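Probable transcriptional regulator, ArsR family protein (Rhodococcus sp. RHA1, PDB 3F6O) probably binds DNA as a dimeric winged helix-turn-helix transcription factor of the ArsR family. Local coordinates at residues D17-A22 with K39-A44. Numbering follows the deposited sequence.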
loop_
_atom_site.group_PDB
_atom_site.type_symbol
_atom_site.label_atom_id
_atom_site.label_comp_id
_atom_site.label_asym_id
_atom_site.label_seq_id
_atom_site.Cartn_x
_atom_site.Cartn_y
_atom_site.Cartn_z
ATOM N N ASP A 17 3.492 4.633 5.893
ATOM C CA ASP A 17 4.376 5.290 6.872
ATOM C C ASP A 17 5.723 4.573 6.987
ATOM O O ASP A 17 5.776 3.336 7.140
ATOM C CB ASP A 17 3.683 5.356 8.237
ATOM C CG ASP A 17 4.506 6.071 9.280
ATOM O OD1 ASP A 17 4.441 7.311 9.336
ATOM O OD2 ASP A 17 5.228 5.403 10.059
ATOM N N PRO A 18 6.819 5.346 6.928
ATOM C CA PRO A 18 8.140 4.736 6.974
ATOM C C PRO A 18 8.509 4.102 8.331
ATOM O O PRO A 18 9.278 3.118 8.362
ATOM C CB PRO A 18 9.091 5.924 6.654
ATOM C CG PRO A 18 8.342 7.138 7.108
ATOM C CD PRO A 18 6.885 6.829 6.815
ATOM N N THR A 19 8.003 4.664 9.427
ATOM C CA THR A 19 8.206 4.068 10.748
ATOM C C THR A 19 7.570 2.676 10.812
ATOM O O THR A 19 8.185 1.699 11.292
ATOM C CB THR A 19 7.624 4.930 11.886
ATOM O OG1 THR A 19 8.229 6.228 11.859
ATOM C CG2 THR A 19 7.931 4.271 13.254
ATOM N N ARG A 20 6.325 2.600 10.349
ATOM C CA ARG A 20 5.607 1.333 10.335
ATOM C C ARG A 20 6.291 0.316 9.434
ATOM O O ARG A 20 6.412 -0.842 9.810
ATOM C CB ARG A 20 4.141 1.540 9.955
ATOM C CG ARG A 20 3.390 2.338 11.021
ATOM C CD ARG A 20 1.889 2.249 10.804
ATOM N NE ARG A 20 1.354 2.967 9.628
ATOM C CZ ARG A 20 0.774 4.174 9.644
ATOM N NH1 ARG A 20 0.775 4.913 10.759
ATOM N NH2 ARG A 20 0.211 4.671 8.530
ATOM N N ARG A 21 6.739 0.737 8.243
ATOM C CA ARG A 21 7.478 -0.196 7.365
ATOM C C ARG A 21 8.758 -0.688 8.048
ATOM O O ARG A 21 9.088 -1.877 7.949
ATOM C CB ARG A 21 7.793 0.409 5.986
ATOM C CG ARG A 21 6.558 0.604 5.077
ATOM C CD ARG A 21 6.957 0.898 3.615
ATOM N NE ARG A 21 8.000 1.932 3.534
ATOM C CZ ARG A 21 7.750 3.230 3.501
ATOM N NH1 ARG A 21 6.489 3.655 3.502
ATOM N NH2 ARG A 21 8.748 4.117 3.430
ATOM N N ALA A 22 9.450 0.206 8.769
ATOM C CA ALA A 22 10.680 -0.165 9.503
ATOM C C ALA A 22 10.436 -1.172 10.631
ATOM O O ALA A 22 11.230 -2.116 10.884
ATOM C CB ALA A 22 11.360 1.084 10.061
ATOM N N LYS A 39 13.370 2.005 19.978
ATOM C CA LYS A 39 14.745 2.563 20.068
ATOM C C LYS A 39 15.257 3.368 18.836
ATOM O O LYS A 39 15.824 4.445 19.006
ATOM C CB LYS A 39 15.753 1.485 20.522
ATOM C CG LYS A 39 15.514 0.975 21.941
ATOM C CD LYS A 39 16.659 0.090 22.409
ATOM C CE LYS A 39 16.435 -0.398 23.821
ATOM N NZ LYS A 39 17.701 -1.011 24.343
ATOM N N PRO A 40 15.051 2.872 17.596
ATOM C CA PRO A 40 15.579 3.628 16.443
ATOM C C PRO A 40 14.903 4.986 16.162
ATOM O O PRO A 40 15.373 5.740 15.325
ATOM C CB PRO A 40 15.338 2.671 15.250
ATOM C CG PRO A 40 15.068 1.342 15.858
ATOM C CD PRO A 40 14.411 1.612 17.166
ATOM N N PHE A 41 13.809 5.293 16.841
ATOM C CA PHE A 41 12.950 6.391 16.398
ATOM C C PHE A 41 12.976 7.567 17.359
ATOM O O PHE A 41 12.926 7.373 18.575
ATOM C CB PHE A 41 11.522 5.871 16.129
ATOM C CG PHE A 41 11.495 4.702 15.173
ATOM C CD1 PHE A 41 11.782 4.883 13.821
ATOM C CD2 PHE A 41 11.206 3.413 15.631
ATOM C CE1 PHE A 41 11.794 3.788 12.934
ATOM C CE2 PHE A 41 11.216 2.334 14.756
ATOM C CZ PHE A 41 11.511 2.535 13.405
ATOM N N ASP A 42 13.117 8.782 16.822
ATOM C CA ASP A 42 13.058 9.976 17.675
ATOM C C ASP A 42 11.663 10.531 17.655
ATOM O O ASP A 42 11.350 11.456 16.879
ATOM C CB ASP A 42 14.031 11.062 17.220
ATOM C CG ASP A 42 15.395 10.527 16.971
ATOM O OD1 ASP A 42 16.014 10.008 17.934
ATOM O OD2 ASP A 42 15.835 10.616 15.799
ATOM N N MET A 43 10.813 9.901 18.455
ATOM C CA MET A 43 9.470 10.366 18.723
ATOM C C MET A 43 9.172 9.917 20.121
ATOM O O MET A 43 9.813 9.004 20.645
ATOM C CB MET A 43 8.438 9.820 17.717
ATOM C CG MET A 43 8.263 8.293 17.658
ATOM S SD MET A 43 7.106 7.785 16.349
ATOM C CE MET A 43 8.101 7.984 14.869
ATOM N N ALA A 44 8.221 10.592 20.733
ATOM C CA ALA A 44 7.774 10.263 22.059
ATOM C C ALA A 44 6.998 8.948 21.988
ATOM O O ALA A 44 6.417 8.598 20.947
ATOM C CB ALA A 44 6.909 11.397 22.602
#
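Thr-19 sets its methyl group squarely on the ring of Phe-41: CG2 stands 3.8 Å from the ring centroid and only 5° off the normal, a CH-pi contact in which all six ring carbons lie at similar distances from the methyl. The threonine places CG2 there by turning it anti to its backbone N, with OG1 beside that nitrogen (chi1 -58°). The opposite face of the ring is covered by CB of the preceding Pro-40, so the phenyl is sandwiched between two aliphatic carbons, while Ala-22, one helical turn beyond Thr-19, meets the ring edge in plane, Ala-22 CB lying 3.6 Å from Phe-41 CZ. Met-43 comes in from the loop and bends at chi3 (76°), its terminal CE ending 3.5 Å from Thr-19 OG1. No hydrogen bond joins the two segments; the contact rests on CH-pi and apolar packing. Asp-17 caps the helix that carries Thr-19 and Ala-22, OD2 accepting from Arg-20 N at 3.0 Å through its anti lone pair. Thr-19 and Met-43 also touch His-51 of helix 45-57. The arrangement thus packs the start of helix 18-28 against the turn of the helix-turn-helix made by helices 34-38 and 45-57, as in the winged-helix ArsR fold.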